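Local atomic coordinates of Fe(2+) transporter FeoB (Legionella pneumophila, PDB entry 3IBY), a protein that probably carries ferrous iron across the bacterial inner membrane in a GTP-driven uptake system, the chain here being its cytosolic GTP-binding part. Residues V90-R98 / I122-I130. Residues are numbered along the deposited sequence; the frame is centred on the assembly and turned at random.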
loop_
_atom_site.group_PDB
_atom_site.type_symbol
_atom_site.label_atom_id
_atom_site.label_comp_id
_atom_site.label_asym_id
_atom_site.label_seq_id
_atom_site.Cartn_x
_atom_site.Cartn_y
_atom_site.Cartn_z
ATOM N N VAL A 90 0.772 7.160 0.967
ATOM C CA VAL A 90 1.765 8.246 0.974
ATOM C C VAL A 90 3.130 7.761 0.591
ATOM O O VAL A 90 3.708 6.917 1.261
ATOM C CB VAL A 90 2.005 8.868 2.359
ATOM C CG1 VAL A 90 2.458 10.320 2.176
ATOM C CG2 VAL A 90 0.816 8.782 3.173
ATOM N N ILE A 91 3.658 8.380 -0.450
ATOM C CA ILE A 91 4.960 8.065 -0.982
ATOM C C ILE A 91 5.867 9.229 -0.774
ATOM O O ILE A 91 5.433 10.369 -0.899
ATOM C CB ILE A 91 4.835 7.848 -2.469
ATOM C CG1 ILE A 91 4.061 6.574 -2.705
ATOM C CG2 ILE A 91 6.187 7.733 -3.132
ATOM C CD1 ILE A 91 3.962 6.202 -4.123
ATOM N N ASP A 92 7.133 8.936 -0.493
ATOM C CA ASP A 92 8.204 9.939 -0.433
ATOM C C ASP A 92 8.858 10.013 -1.810
ATOM O O ASP A 92 9.503 9.072 -2.221
ATOM C CB ASP A 92 9.256 9.563 0.633
ATOM C CG ASP A 92 10.379 10.625 0.774
ATOM O OD1 ASP A 92 10.430 11.517 -0.092
ATOM O OD2 ASP A 92 11.212 10.583 1.734
ATOM N N ALA A 93 8.746 11.154 -2.490
ATOM C CA ALA A 93 9.317 11.334 -3.857
ATOM C C ALA A 93 10.799 11.018 -3.931
ATOM O O ALA A 93 11.325 10.617 -4.959
ATOM C CB ALA A 93 9.051 12.725 -4.365
ATOM N N CYS A 94 11.474 11.156 -2.825
ATOM C CA CYS A 94 12.891 10.970 -2.829
ATOM C C CYS A 94 13.286 9.492 -2.753
ATOM O O CYS A 94 14.467 9.164 -2.825
ATOM C CB CYS A 94 13.507 11.702 -1.615
ATOM S SG CYS A 94 13.124 13.481 -1.481
ATOM N N HIS A 95 12.344 8.593 -2.517
ATOM C CA HIS A 95 12.720 7.189 -2.379
ATOM C C HIS A 95 11.633 6.399 -2.996
ATOM O O HIS A 95 11.084 5.503 -2.349
ATOM C CB HIS A 95 12.889 6.798 -0.912
ATOM C CG HIS A 95 13.973 7.558 -0.223
ATOM N ND1 HIS A 95 13.710 8.519 0.724
ATOM C CD2 HIS A 95 15.317 7.551 -0.390
ATOM C CE1 HIS A 95 14.849 9.025 1.162
ATOM N NE2 HIS A 95 15.838 8.459 0.500
ATOM N N LEU A 96 11.326 6.763 -4.239
ATOM C CA LEU A 96 10.226 6.228 -5.001
ATOM C C LEU A 96 10.343 4.731 -5.135
ATOM O O LEU A 96 9.430 4.007 -4.789
ATOM C CB LEU A 96 10.205 6.883 -6.382
ATOM C CG LEU A 96 8.941 6.676 -7.206
ATOM C CD1 LEU A 96 7.727 7.277 -6.460
ATOM C CD2 LEU A 96 9.127 7.236 -8.633
ATOM N N GLU A 97 11.475 4.248 -5.591
ATOM C CA GLU A 97 11.593 2.839 -5.876
ATOM C C GLU A 97 11.346 1.958 -4.649
ATOM O O GLU A 97 10.667 0.898 -4.757
ATOM C CB GLU A 97 12.946 2.530 -6.471
ATOM C CG GLU A 97 13.011 1.135 -7.032
ATOM C CD GLU A 97 14.214 0.922 -7.934
ATOM O OE1 GLU A 97 14.389 -0.214 -8.420
ATOM O OE2 GLU A 97 14.977 1.880 -8.141
ATOM N N ARG A 98 11.870 2.370 -3.489
ATOM C CA ARG A 98 11.622 1.588 -2.267
ATOM C C ARG A 98 10.137 1.685 -1.931
ATOM O O ARG A 98 9.474 0.667 -1.681
ATOM C CB ARG A 98 12.472 2.044 -1.091
ATOM C CG ARG A 98 12.048 1.448 0.238
ATOM C CD ARG A 98 13.058 1.683 1.428
ATOM N NE ARG A 98 12.301 1.687 2.697
ATOM C CZ ARG A 98 12.595 1.032 3.829
ATOM N NH1 ARG A 98 13.708 0.337 3.992
ATOM N NH2 ARG A 98 11.752 1.127 4.846
ATOM N N ILE A 122 11.710 18.596 -1.492
ATOM C CA ILE A 122 13.014 17.983 -1.187
ATOM C C ILE A 122 13.484 17.232 -2.411
ATOM O O ILE A 122 14.653 17.260 -2.743
ATOM C CB ILE A 122 12.996 17.007 0.005
ATOM C CG1 ILE A 122 12.288 17.615 1.225
ATOM C CG2 ILE A 122 14.440 16.599 0.354
ATOM C CD1 ILE A 122 12.936 18.826 1.813
ATOM N N ALA A 123 12.552 16.541 -3.053
ATOM C CA ALA A 123 12.766 15.908 -4.355
ATOM C C ALA A 123 13.427 16.834 -5.345
ATOM O O ALA A 123 14.382 16.443 -5.998
ATOM C CB ALA A 123 11.440 15.465 -4.938
ATOM N N GLU A 124 12.887 18.047 -5.480
ATOM C CA GLU A 124 13.411 19.037 -6.423
ATOM C C GLU A 124 14.801 19.562 -6.037
ATOM O O GLU A 124 15.671 19.732 -6.916
ATOM C CB GLU A 124 12.461 20.232 -6.545
ATOM C CG GLU A 124 12.931 21.230 -7.676
ATOM C CD GLU A 124 12.205 22.581 -7.656
ATOM O OE1 GLU A 124 11.759 23.030 -6.582
ATOM O OE2 GLU A 124 12.082 23.204 -8.727
ATOM N N HIS A 125 14.965 19.871 -4.742
ATOM C CA HIS A 125 16.239 20.292 -4.159
ATOM C C HIS A 125 17.327 19.276 -4.424
ATOM O O HIS A 125 18.472 19.642 -4.643
ATOM C CB HIS A 125 16.085 20.457 -2.651
ATOM C CG HIS A 125 17.361 20.769 -1.935
ATOM N ND1 HIS A 125 17.964 22.010 -1.986
ATOM C CD2 HIS A 125 18.140 20.003 -1.136
ATOM C CE1 HIS A 125 19.062 21.989 -1.253
ATOM N NE2 HIS A 125 19.184 20.786 -0.718
ATOM N N ARG A 126 16.982 17.991 -4.410
ATOM C CA ARG A 126 17.974 16.928 -4.709
ATOM C C ARG A 126 18.128 16.613 -6.205
ATOM O O ARG A 126 18.819 15.664 -6.582
ATOM C CB ARG A 126 17.631 15.661 -3.923
ATOM C CG ARG A 126 17.647 15.903 -2.428
ATOM C CD ARG A 126 17.248 14.664 -1.761
ATOM N NE ARG A 126 17.166 14.804 -0.326
ATOM C CZ ARG A 126 16.913 13.793 0.498
ATOM N NH1 ARG A 126 16.711 12.564 0.022
ATOM N NH2 ARG A 126 16.841 14.011 1.804
ATOM N N GLY A 127 17.508 17.445 -7.042
ATOM C CA GLY A 127 17.507 17.269 -8.485
ATOM C C GLY A 127 16.791 16.011 -8.928
ATOM O O GLY A 127 17.208 15.397 -9.899
ATOM N N ILE A 128 15.741 15.614 -8.212
ATOM C CA ILE A 128 14.916 14.465 -8.599
ATOM C C ILE A 128 13.668 14.981 -9.316
ATOM O O ILE A 128 12.912 15.810 -8.793
ATOM C CB ILE A 128 14.480 13.563 -7.397
ATOM C CG1 ILE A 128 15.703 13.042 -6.607
ATOM C CG2 ILE A 128 13.693 12.376 -7.905
ATOM C CD1 ILE A 128 15.408 12.457 -5.174
ATOM N N SER A 129 13.477 14.478 -10.520
ATOM C CA SER A 129 12.368 14.891 -11.353
ATOM C C SER A 129 11.492 13.690 -11.569
ATOM O O SER A 129 11.990 12.629 -11.963
ATOM C CB SER A 129 12.878 15.395 -12.708
ATOM O OG SER A 129 12.413 16.711 -12.901
ATOM N N ILE A 130 10.201 13.835 -11.300
ATOM C CA ILE A 130 9.262 12.739 -11.475
ATOM C C ILE A 130 8.178 13.214 -12.435
ATOM O O ILE A 130 7.585 14.283 -12.242
ATOM C CB ILE A 130 8.657 12.261 -10.126
ATOM C CG1 ILE A 130 9.739 11.600 -9.262
ATOM C CG2 ILE A 130 7.557 11.248 -10.342
ATOM C CD1 ILE A 130 9.402 11.563 -7.804
#
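With SG set opposite its own carbonyl carbon (chi1 -56°), C94 lays its sulfur against the helix residues I122 and A123, while R126, its chain extended from CG to NE, reaches back over the cysteine. The sulfur lies 3.8 Å from CB of I122 and also over one face of the R126 guanidinium, whose NH1 stands 3.7 Å from CB of C94. H95 meets that guanidinium near its plane, through CE1, with the two flat groups turned 76° apart. Farther along the second segment, CD1 of I128 comes within 3.7 Å of CA of C94, and the methyl of A93 touches both CB of A123 and CD1 of I130, the latter 3.6 Å from CB of A93. L96 touches the same isoleucine methyl more distantly.

Both backbones turn sharply here. At the end of strand 86-92, OD1 of D92 accepts from N of C94 (2.9 Å) in an Asx turn, approached from above the carboxylate plane; G127, at positive phi, closes helix 120-125 in a Schellman motif. The contact thus joins the turn before helix 96-106 to the end of helix 120-125 and strand 129-130 in the G domain, near D121 of the predicted GTP site, and Q254 of the C-terminal strand touches I128 and I130. Since the segments meet through methyls, sulfur and a guanidinium face, with their polar turn bonds kept within each segment, the contact rests on van der Waals fit; D92, its OD2 6.1 Å from NH1 of R126, may add a weak long-range attraction.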